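Local coordinates for protein metallo-beta-lactamase (Serratia marcescens, PDB 5AYA) that hydrolyses the amide bond of the beta-lactam ring with a pair of zinc ions, as a class B3 metallo-beta-lactamase, and here is bound by the inhibitor L-captopril, at residues Y15-Y20 / V29-P34; L140-H145 / W157-C162; A146-T151 / V193-G198; S175-S180 / R250-T255. All coordinates share one frame; numbering follows the deposited sequence.

Contact 1: Y15-Y20 / V29-P34. With NA (sodium ion), chain D.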
# COMPACT_ATOMS: atom_id res chain seq x y z
N TYR A 15 -4.72 -14.45 4.16
CA TYR A 15 -5.84 -14.80 5.06
C TYR A 15 -7.16 -14.70 4.31
O TYR A 15 -7.54 -13.62 3.86
CB TYR A 15 -5.89 -13.89 6.29
CG TYR A 15 -6.71 -14.46 7.45
CD1 TYR A 15 -6.18 -15.43 8.29
CD2 TYR A 15 -7.99 -13.97 7.74
CE1 TYR A 15 -6.92 -15.96 9.34
CE2 TYR A 15 -8.74 -14.50 8.79
CZ TYR A 15 -8.20 -15.48 9.61
OH TYR A 15 -8.96 -16.05 10.64
N GLY A 16 -7.87 -15.81 4.18
CA GLY A 16 -9.21 -15.78 3.60
C GLY A 16 -9.12 -15.39 2.15
O GLY A 16 -8.44 -16.06 1.37
N ASN A 17 -9.79 -14.28 1.80
CA ASN A 17 -9.82 -13.72 0.43
C ASN A 17 -8.75 -12.62 0.23
O ASN A 17 -8.67 -11.99 -0.83
CB ASN A 17 -11.25 -13.24 0.07
CG ASN A 17 -11.72 -12.05 0.91
OD1 ASN A 17 -12.47 -11.17 0.43
ND2 ASN A 17 -11.34 -12.03 2.16
N THR A 18 -7.85 -12.49 1.20
CA THR A 18 -6.67 -11.60 1.06
C THR A 18 -5.45 -12.36 0.54
O THR A 18 -4.95 -13.30 1.18
CB THR A 18 -6.29 -10.94 2.41
OG1 THR A 18 -7.37 -10.12 2.87
CG2 THR A 18 -5.06 -10.05 2.24
N HIS A 19 -4.97 -11.95 -0.63
CA HIS A 19 -3.89 -12.68 -1.32
C HIS A 19 -2.79 -11.72 -1.69
O HIS A 19 -3.05 -10.61 -2.13
CB HIS A 19 -4.37 -13.32 -2.64
CG HIS A 19 -5.67 -14.01 -2.55
ND1 HIS A 19 -5.81 -15.26 -1.98
CD2 HIS A 19 -6.92 -13.61 -2.89
CE1 HIS A 19 -7.08 -15.62 -2.02
NE2 HIS A 19 -7.77 -14.64 -2.58
N TYR A 20 -1.55 -12.19 -1.59
CA TYR A 20 -0.39 -11.42 -2.03
C TYR A 20 -0.15 -11.70 -3.52
O TYR A 20 -0.10 -12.86 -3.93
CB TYR A 20 0.83 -11.80 -1.19
CG TYR A 20 2.03 -10.89 -1.36
CD1 TYR A 20 2.85 -10.99 -2.48
CD2 TYR A 20 2.36 -9.96 -0.39
CE1 TYR A 20 3.95 -10.17 -2.64
CE2 TYR A 20 3.44 -9.10 -0.55
CZ TYR A 20 4.25 -9.24 -1.67
OH TYR A 20 5.36 -8.45 -1.83
N VAL A 29 -1.79 -6.56 -3.04
CA VAL A 29 -2.71 -7.48 -2.44
C VAL A 29 -3.91 -7.45 -3.30
O VAL A 29 -4.34 -6.37 -3.71
CB VAL A 29 -3.08 -7.03 -1.04
CG1 VAL A 29 -4.45 -7.57 -0.65
CG2 VAL A 29 -1.98 -7.41 -0.07
N LEU A 30 -4.43 -8.64 -3.59
CA LEU A 30 -5.73 -8.79 -4.20
C LEU A 30 -6.75 -9.25 -3.17
O LEU A 30 -6.48 -10.10 -2.33
CB LEU A 30 -5.66 -9.79 -5.35
CG LEU A 30 -6.91 -9.86 -6.22
CD1 LEU A 30 -6.84 -8.83 -7.33
CD2 LEU A 30 -7.06 -11.26 -6.81
N LEU A 31 -7.87 -8.56 -3.14
CA LEU A 31 -8.94 -8.90 -2.25
C LEU A 31 -10.06 -9.38 -3.13
O LEU A 31 -10.64 -8.62 -3.90
CB LEU A 31 -9.33 -7.67 -1.42
CG LEU A 31 -10.38 -7.84 -0.33
CD1 LEU A 31 -9.84 -8.69 0.81
CD2 LEU A 31 -10.79 -6.45 0.14
N SER A 32 -10.31 -10.68 -3.08
CA SER A 32 -11.11 -11.33 -4.11
C SER A 32 -12.55 -11.56 -3.65
O SER A 32 -12.81 -11.76 -2.46
CB SER A 32 -10.46 -12.65 -4.49
OG SER A 32 -10.55 -13.56 -3.42
N SER A 33 -13.49 -11.51 -4.60
CA SER A 33 -14.86 -11.94 -4.36
C SER A 33 -15.43 -12.45 -5.68
O SER A 33 -14.95 -12.06 -6.74
CB SER A 33 -15.73 -10.78 -3.85
OG SER A 33 -16.32 -10.08 -4.94
N PRO A 34 -16.50 -13.25 -5.61
CA PRO A 34 -17.31 -13.63 -6.79
C PRO A 34 -17.84 -12.46 -7.58
O PRO A 34 -18.33 -12.65 -8.69
CB PRO A 34 -18.49 -14.37 -6.17
CG PRO A 34 -17.99 -14.86 -4.86
CD PRO A 34 -17.07 -13.80 -4.36
NA NA D . -13.23 -9.26 2.53
O HOH W 1 -14.12 -6.73 2.58

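Contact 2: L140-H145 / W157-C162. With NA (sodium ion), chain D.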
# COMPACT_ATOMS: atom_id res chain seq x y z
N LEU A 140 -17.36 -6.85 -0.73
CA LEU A 140 -16.13 -6.22 -0.22
C LEU A 140 -16.38 -4.82 0.34
O LEU A 140 -17.20 -4.07 -0.18
CB LEU A 140 -15.09 -6.14 -1.33
CG LEU A 140 -14.67 -7.46 -1.97
CD1 LEU A 140 -13.63 -7.21 -3.04
CD2 LEU A 140 -14.15 -8.45 -0.96
N ALA A 141 -15.68 -4.48 1.43
CA ALA A 141 -15.74 -3.15 2.00
C ALA A 141 -14.37 -2.74 2.53
O ALA A 141 -13.88 -3.31 3.51
CB ALA A 141 -16.77 -3.10 3.11
N VAL A 142 -13.77 -1.76 1.86
CA VAL A 142 -12.44 -1.28 2.18
C VAL A 142 -12.56 0.18 2.61
O VAL A 142 -13.17 0.99 1.92
CB VAL A 142 -11.49 -1.36 0.95
CG1 VAL A 142 -10.07 -0.97 1.32
CG2 VAL A 142 -11.47 -2.76 0.37
N LYS A 143 -11.96 0.50 3.75
CA LYS A 143 -11.99 1.84 4.33
C LYS A 143 -10.65 2.53 4.11
O LYS A 143 -9.58 1.99 4.42
CB LYS A 143 -12.34 1.78 5.82
CG LYS A 143 -12.68 3.15 6.41
CD LYS A 143 -12.96 3.06 7.89
CE LYS A 143 -13.37 4.39 8.47
NZ LYS A 143 -13.93 4.18 9.83
N ALA A 144 -10.72 3.71 3.51
CA ALA A 144 -9.60 4.64 3.47
C ALA A 144 -9.36 5.34 4.80
O ALA A 144 -10.27 5.98 5.36
CB ALA A 144 -9.83 5.66 2.38
N HIS A 145 -8.08 5.39 5.17
CA HIS A 145 -7.59 6.19 6.29
C HIS A 145 -6.49 7.10 5.77
O HIS A 145 -5.53 6.61 5.16
CB HIS A 145 -7.04 5.28 7.38
CG HIS A 145 -8.02 4.26 7.89
ND1 HIS A 145 -8.81 4.47 9.00
CD2 HIS A 145 -8.33 3.02 7.44
CE1 HIS A 145 -9.57 3.41 9.20
NE2 HIS A 145 -9.32 2.53 8.25
N TRP A 157 -5.24 1.41 4.01
CA TRP A 157 -6.49 0.76 3.60
C TRP A 157 -6.79 -0.41 4.53
O TRP A 157 -5.89 -1.20 4.83
CB TRP A 157 -6.36 0.28 2.16
CG TRP A 157 -6.07 1.40 1.12
CD1 TRP A 157 -4.86 1.72 0.59
CD2 TRP A 157 -7.03 2.23 0.43
NE1 TRP A 157 -5.00 2.70 -0.36
CE2 TRP A 157 -6.32 3.03 -0.48
CE3 TRP A 157 -8.42 2.36 0.49
CZ2 TRP A 157 -6.94 3.95 -1.30
CZ3 TRP A 157 -9.03 3.28 -0.33
CH2 TRP A 157 -8.30 4.05 -1.23
N THR A 158 -8.05 -0.53 4.97
CA THR A 158 -8.47 -1.58 5.90
C THR A 158 -9.72 -2.32 5.45
O THR A 158 -10.60 -1.76 4.79
CB THR A 158 -8.77 -1.01 7.32
OG1 THR A 158 -9.82 -0.03 7.25
CG2 THR A 158 -7.54 -0.39 7.95
N TRP A 159 -9.85 -3.54 5.95
CA TRP A 159 -10.97 -4.42 5.62
C TRP A 159 -10.92 -5.66 6.52
O TRP A 159 -10.04 -5.79 7.37
CB TRP A 159 -10.92 -4.80 4.14
CG TRP A 159 -9.75 -5.65 3.77
CD1 TRP A 159 -9.69 -7.01 3.76
CD2 TRP A 159 -8.53 -5.20 3.17
NE1 TRP A 159 -8.46 -7.43 3.34
CE2 TRP A 159 -7.71 -6.34 3.00
CE3 TRP A 159 -8.01 -3.94 2.84
CZ2 TRP A 159 -6.44 -6.26 2.44
CZ3 TRP A 159 -6.72 -3.86 2.37
CH2 TRP A 159 -5.96 -5.01 2.13
N GLN A 160 -11.83 -6.60 6.27
CA GLN A 160 -11.97 -7.80 7.04
C GLN A 160 -11.97 -9.00 6.11
O GLN A 160 -12.52 -8.93 5.02
CB GLN A 160 -13.28 -7.70 7.83
CG GLN A 160 -13.71 -8.96 8.55
CD GLN A 160 -15.00 -8.75 9.34
OE1 GLN A 160 -14.96 -8.30 10.49
NE2 GLN A 160 -16.14 -9.09 8.72
N SER A 161 -11.24 -10.05 6.49
CA SER A 161 -11.31 -11.33 5.81
C SER A 161 -11.51 -12.42 6.84
O SER A 161 -11.10 -12.25 8.00
CB SER A 161 -10.04 -11.61 5.01
OG SER A 161 -9.86 -10.66 3.97
N CYS A 162 -12.09 -13.55 6.41
CA CYS A 162 -12.55 -14.60 7.34
C CYS A 162 -12.03 -15.97 6.89
O CYS A 162 -12.00 -16.26 5.70
CB CYS A 162 -14.09 -14.57 7.40
SG CYS A 162 -14.80 -12.94 7.82
NA NA D . -13.23 -9.26 2.53
O HOH W 2 -14.14 -5.69 5.09
O HOH W 3 -13.84 -2.00 5.92
O HOH W 1 -14.12 -6.73 2.58

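Contact 3: A146-T151 / V193-G198. With ZN (zinc ion), chain B; X8Z (L-captopril), chain H.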
# COMPACT_ATOMS: atom_id res chain seq x y z
N ALA A 146 -6.65 8.43 5.89
CA ALA A 146 -5.57 9.37 5.55
C ALA A 146 -4.37 9.17 6.47
O ALA A 146 -4.49 9.26 7.71
CB ALA A 146 -6.04 10.82 5.60
N THR A 147 -3.22 8.86 5.87
CA THR A 147 -2.00 8.74 6.63
C THR A 147 -0.93 9.51 5.88
O THR A 147 -0.01 8.92 5.32
CB THR A 147 -1.57 7.28 6.85
OG1 THR A 147 -1.48 6.60 5.60
CG2 THR A 147 -2.54 6.54 7.81
N PRO A 148 -1.04 10.85 5.88
CA PRO A 148 -0.07 11.61 5.12
C PRO A 148 1.24 11.83 5.89
O PRO A 148 1.41 11.33 7.02
CB PRO A 148 -0.79 12.93 4.85
CG PRO A 148 -1.68 13.11 6.06
CD PRO A 148 -2.03 11.72 6.54
N GLY A 149 2.19 12.48 5.21
CA GLY A 149 3.52 12.69 5.76
C GLY A 149 4.64 12.33 4.79
O GLY A 149 5.49 13.17 4.48
N HIS A 150 4.70 11.05 4.43
CA HIS A 150 5.66 10.52 3.48
C HIS A 150 5.29 11.07 2.11
O HIS A 150 6.16 11.33 1.27
CB HIS A 150 5.63 8.96 3.53
CG HIS A 150 6.55 8.27 2.55
ND1 HIS A 150 7.81 7.84 2.91
CD2 HIS A 150 6.32 7.76 1.32
CE1 HIS A 150 8.36 7.19 1.90
NE2 HIS A 150 7.48 7.12 0.92
N THR A 151 3.98 11.14 1.87
CA THR A 151 3.38 11.90 0.78
C THR A 151 2.15 12.59 1.36
O THR A 151 1.63 12.17 2.40
CB THR A 151 2.90 11.03 -0.40
OG1 THR A 151 1.82 10.19 0.03
CG2 THR A 151 4.04 10.17 -0.99
N VAL A 193 5.71 17.51 8.98
CA VAL A 193 6.06 16.84 10.21
C VAL A 193 4.84 16.55 11.08
O VAL A 193 4.72 15.46 11.61
CB VAL A 193 7.08 17.68 11.02
CG1 VAL A 193 7.31 17.05 12.39
CG2 VAL A 193 8.40 17.82 10.26
N ALA A 194 4.00 17.56 11.32
CA ALA A 194 2.74 17.33 12.06
C ALA A 194 1.86 16.21 11.44
O ALA A 194 1.21 15.45 12.17
CB ALA A 194 1.95 18.64 12.17
N SER A 195 1.89 16.08 10.12
CA SER A 195 1.09 15.07 9.40
C SER A 195 1.60 13.69 9.68
O SER A 195 0.82 12.75 9.81
CB SER A 195 1.18 15.30 7.90
OG SER A 195 0.35 16.38 7.55
N LEU A 196 2.91 13.55 9.61
CA LEU A 196 3.58 12.31 10.00
C LEU A 196 3.22 11.91 11.41
O LEU A 196 2.87 10.76 11.68
CB LEU A 196 5.10 12.46 9.89
CG LEU A 196 5.69 12.15 8.52
CD1 LEU A 196 7.19 12.42 8.51
CD2 LEU A 196 5.43 10.70 8.14
N ARG A 197 3.24 12.88 12.32
CA ARG A 197 2.89 12.61 13.69
C ARG A 197 1.43 12.16 13.84
O ARG A 197 1.15 11.22 14.57
CB ARG A 197 3.16 13.84 14.56
CG ARG A 197 4.64 14.03 14.85
CD ARG A 197 4.88 15.01 15.98
NE ARG A 197 6.10 15.79 15.78
CZ ARG A 197 7.34 15.31 15.90
NH1 ARG A 197 7.55 14.03 16.16
NH2 ARG A 197 8.38 16.12 15.71
N GLY A 198 0.51 12.90 13.21
CA GLY A 198 -0.90 12.50 13.12
C GLY A 198 -1.10 11.08 12.64
O GLY A 198 -1.95 10.35 13.15
ZN ZN B . 7.33 6.27 -0.92
O1 X8Z H . 10.04 3.34 3.24
C4 X8Z H . 10.77 2.95 2.33
C2 X8Z H . 10.68 3.63 0.98
C1 X8Z H . 9.28 4.18 0.86
S X8Z H . 8.89 4.64 -0.83
C3 X8Z H . 11.75 4.70 0.78
N X8Z H . 11.61 1.91 2.42
C8 X8Z H . 11.66 1.05 3.60
C9 X8Z H . 12.05 1.78 4.84
O3 X8Z H . 12.96 2.75 4.75
O2 X8Z H . 11.60 1.45 5.93
C5 X8Z H . 12.56 1.48 1.38
C6 X8Z H . 13.23 0.22 1.90
C7 X8Z H . 12.74 0.00 3.32

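Contact 4: S175-S180 / R250-T255. With X8Z (L-captopril), chain H.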
# COMPACT_ATOMS: atom_id res chain seq x y z
N SER A 175 3.55 3.67 3.81
CA SER A 175 4.84 4.03 4.40
C SER A 175 4.69 5.25 5.27
O SER A 175 4.05 6.24 4.89
CB SER A 175 5.92 4.29 3.31
OG SER A 175 5.85 3.33 2.28
N LEU A 176 5.33 5.19 6.43
CA LEU A 176 5.34 6.28 7.41
C LEU A 176 6.77 6.82 7.63
O LEU A 176 7.04 7.48 8.65
CB LEU A 176 4.78 5.75 8.74
CG LEU A 176 3.35 5.15 8.67
CD1 LEU A 176 2.99 4.53 10.02
CD2 LEU A 176 2.34 6.20 8.24
N THR A 177 7.61 6.66 6.62
CA THR A 177 9.03 6.97 6.70
C THR A 177 9.34 8.41 6.26
O THR A 177 8.91 8.85 5.19
CB THR A 177 9.88 5.95 5.91
OG1 THR A 177 9.32 5.71 4.60
CG2 THR A 177 9.95 4.64 6.67
N ALA A 178 10.00 9.15 7.15
CA ALA A 178 10.63 10.43 6.80
C ALA A 178 11.86 10.21 5.90
O ALA A 178 12.98 10.03 6.36
CB ALA A 178 11.03 11.17 8.07
N VAL A 179 11.62 10.17 4.60
CA VAL A 179 12.72 10.12 3.66
C VAL A 179 12.38 10.99 2.48
O VAL A 179 11.21 11.27 2.23
CB VAL A 179 12.99 8.68 3.17
CG1 VAL A 179 13.68 7.87 4.25
CG2 VAL A 179 11.70 8.01 2.72
N SER A 180 13.40 11.45 1.77
CA SER A 180 13.23 12.54 0.82
C SER A 180 14.37 12.54 -0.20
O SER A 180 15.19 11.63 -0.22
CB SER A 180 13.17 13.88 1.57
OG SER A 180 14.38 14.12 2.26
N ARG A 250 8.03 6.60 13.83
CA ARG A 250 8.25 7.69 14.78
C ARG A 250 9.72 7.79 15.20
O ARG A 250 10.24 8.88 15.38
CB ARG A 250 7.38 7.52 16.02
CG ARG A 250 7.18 8.79 16.82
CD ARG A 250 6.40 8.54 18.10
NE ARG A 250 4.95 8.62 17.90
CZ ARG A 250 4.10 7.59 18.01
NH1 ARG A 250 4.53 6.36 18.26
NH2 ARG A 250 2.81 7.79 17.82
N LYS A 251 10.38 6.64 15.37
CA LYS A 251 11.82 6.62 15.62
C LYS A 251 12.55 7.21 14.42
O LYS A 251 13.48 8.00 14.57
CB LYS A 251 12.32 5.20 15.87
CG LYS A 251 13.77 5.13 16.35
CD LYS A 251 14.20 3.69 16.65
CE LYS A 251 15.67 3.44 16.34
NZ LYS A 251 15.99 1.98 16.31
N ARG A 252 12.10 6.83 13.23
CA ARG A 252 12.74 7.26 12.00
C ARG A 252 12.66 8.77 11.81
O ARG A 252 13.58 9.38 11.27
CB ARG A 252 12.13 6.53 10.81
CG ARG A 252 12.79 6.84 9.48
CD ARG A 252 14.23 6.35 9.43
NE ARG A 252 14.62 6.08 8.05
CZ ARG A 252 14.23 5.02 7.35
NH1 ARG A 252 13.50 4.06 7.92
NH2 ARG A 252 14.57 4.91 6.07
N LEU A 253 11.58 9.39 12.30
CA LEU A 253 11.48 10.84 12.28
C LEU A 253 12.41 11.53 13.29
O LEU A 253 12.86 12.64 13.05
CB LEU A 253 10.03 11.28 12.52
CG LEU A 253 9.74 12.79 12.46
CD1 LEU A 253 10.17 13.38 11.12
CD2 LEU A 253 8.27 13.08 12.72
N GLU A 254 12.70 10.87 14.41
CA GLU A 254 13.68 11.40 15.36
C GLU A 254 15.05 11.39 14.72
O GLU A 254 15.68 12.44 14.51
CB GLU A 254 13.70 10.55 16.64
CG GLU A 254 12.38 10.55 17.39
CD GLU A 254 11.72 11.91 17.36
OE1 GLU A 254 12.39 12.90 17.72
OE2 GLU A 254 10.55 12.00 16.92
N THR A 255 15.46 10.19 14.31
CA THR A 255 16.72 9.97 13.60
C THR A 255 16.94 10.98 12.46
O THR A 255 18.06 11.47 12.29
CB THR A 255 16.79 8.52 13.05
OG1 THR A 255 16.56 7.57 14.12
CG2 THR A 255 18.16 8.26 12.41
O1 X8Z H . 10.04 3.34 3.24
C4 X8Z H . 10.77 2.95 2.33
C2 X8Z H . 10.68 3.63 0.98
C1 X8Z H . 9.28 4.18 0.86
S X8Z H . 8.89 4.64 -0.83
C3 X8Z H . 11.75 4.70 0.78
N X8Z H . 11.61 1.91 2.42
C8 X8Z H . 11.66 1.05 3.60
C9 X8Z H . 12.05 1.78 4.84
O3 X8Z H . 12.96 2.75 4.75
O2 X8Z H . 11.60 1.45 5.93
C5 X8Z H . 12.56 1.48 1.38
C6 X8Z H . 13.23 0.22 1.90
C7 X8Z H . 12.74 0.00 3.32

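Contact 1: Y15-Y20 / V29-P34
H19 and L30 pair their backbones at the centre of this antiparallel hairpin. H19 N donates to L30 O (2.9 Å) and L30 N donates to H19 O (2.8 Å). Beyond them S32 N reaches N17 O at 3.1 Å, so the hairpin stays closed past the last strand residue. The H19 ring lies on the same face as L30, and NE2 at its edge meets S32 OG at 3.1 Å. Its ND1 bonds T13. One face of the ring covers the carbonyl carbon of N17.

The tight side carries T18, V29 and L31. L31 CG is anti to its backbone N (chi1 -175°), and the chain comes back across the strand to put CD1 3.5 Å from T18 OG1. T18 and V29 cross at a slant, with T18 CG2 3.9 Å from V29 CG1. This face packs on strand 155-163, where T18 OG1 bonds S161 and W159.

The looser end is N17, partly exposed at the turn from Y15 to T18. Its OD1 lies 3.0 Å from S32 O, a pair of acceptors, and binds a sodium ion at 2.9 Å. Q160 O is another ligand; S32 O is not. The cation probably eases that closeness by polarising OD1.

Contact 2: L140-H145 / W157-C162
In T158, a chi1 of 59° sets OG1 between the backbone N and the carbonyl carbon. In H145, CG is anti to the carbonyl carbon (chi1 -57°), which brings the ring back across the hairpin. H145 NE2 then meets T158 OG1 at 2.8 Å, near the ring plane, and either atom may donate. The two side chains cross at about a right angle, with T158 CG2 also against the ring.

Beside this pair the backbones of K143 and T158 exchange two bonds. K143 N donates to T158 O at 2.8 Å, and T158 N donates to K143 O at 3.0 Å. K143 keeps only its CB beside T158 OG1, while its extended chain leads away.

The other face is apolar. V142 CG1 lies between two indoles, 3.8 Å from W157 CE3 and 3.9 Å from W159 CE3. A144 CB touches W157 CZ3 at 3.7 Å. Toward L140 the strands part, and a water bridges A141 O and Q160 N.

The hairpin lies inside the five-stranded sheet. Strand 134-137 borders 140-146, and strand 166-173 borders 155-163, with the C162-C167 disulfide near their turn. V142 and W159 pack on L31, I38 and V40 of the seven-stranded sheet, in keeping with the alpha-beta-beta-alpha sandwich of this superfamily. Across the other end, H145 touches L206, just past helix 190-205.

Contact 3: A146-T151 / V193-G198
L196 points its branched end at the backbone of G149. Its CG and CD2 lie directly against G149 CA, both at 3.6 Å, and CD2 continues to the backbone N of H150 at 3.8 Å. The leucine leaves helix 190-205 beside the loop, and its end bends inward over the glycine. The backbone of G149 has a positive phi of 132°, which suits glycine. The CA atoms of G149 and L196 are 4.3 Å apart, so loop and helix lie very close.

S195 faces the loop one residue earlier. Its CB rests against the P148 ring, 4.0 Å from CG, and lies equally near G149 N. The serine hydroxyl bonds back to E191 O in its own helix. P148 O and S195 O are 3.2 Å apart, and both are acceptors. S199 OG lies within hydrogen-bonding distance of both carbonyl oxygens; its single proton can be shared between them or serve one at a time. The join across the contact is otherwise van der Waals packing.

The H150 side chain leads away from the helix. A chi1 of 178° swings its ring away from the backbone N and toward the metal. NE2 binds zinc at 2.0 Å, and the sulfur of L-captopril lies 2.3 Å from the same ion. ND1 bonds T177 O, which fixes the rotation of the ring and would tend to strengthen NE2 as a ligand. With H72 and H74, H150 makes the three-histidine Zn(2+) #1 site of the metallo-beta-lactamase fold.

Contact 4: S175-S180 / R250-T255
R252 lays its guanidinium beside V179 and T177, with NH2 3.6 Å from V179 CG1 and NH1 3.8 Å from T177 CG2. The side chains of R252 and V179 meet at an oblique angle. R252 leaves the helix extended (chi1 -177°), then bends at chi2 (65°), and this carries the group from helix 241-260 over the loop toward L-captopril. Deeper in, A178 CB points at the helix and touches L253 CD1 at 3.9 Å. A178 is the centre of an inverse gamma turn, which brings its methyl to the helix while T177 and V179 flank the inhibitor.

The inhibitor is held by polar groups from both segments. T177 OG1 donates to X8Z O1, the carbonyl oxygen of L-captopril, at 2.8 Å. R252 NH2 donates to carboxylate O3 of the inhibitor at 3.0 Å, near the guanidinium plane, and NH1 adds a weak bond to the same oxygen. V179 CG2 lies 3.8 Å from the methyl C3 of the inhibitor.

The loop carrying T177 thus serves both the inhibitor and the zinc site. The positive charge of R252 probably favours an inhibitor carboxylate here, and might likewise help hold the carboxylate of a beta-lactam.

How the contacts relate
From the N terminus, contact 1 closes first, turning a short hairpin of the second and third strands of the seven-stranded sheet. Contact 2 closes a second hairpin in the five-stranded sheet. These two touch and join the two sheets face to face. Both supply a ligand to one sodium ion, whose water also bonds A141 N. The loop of contact 3 follows strand 140-146 directly, so contacts 2 and 3 cross along the chain. Contact 3 closes a loop of 41 residues. It also crosses contact 4, which closes one of 69 and whose helix lies near the C terminus. H150 and T177 join these two directly, and both contacts also touch L-captopril, bringing helices 190-205 and 241-260 to the zinc site.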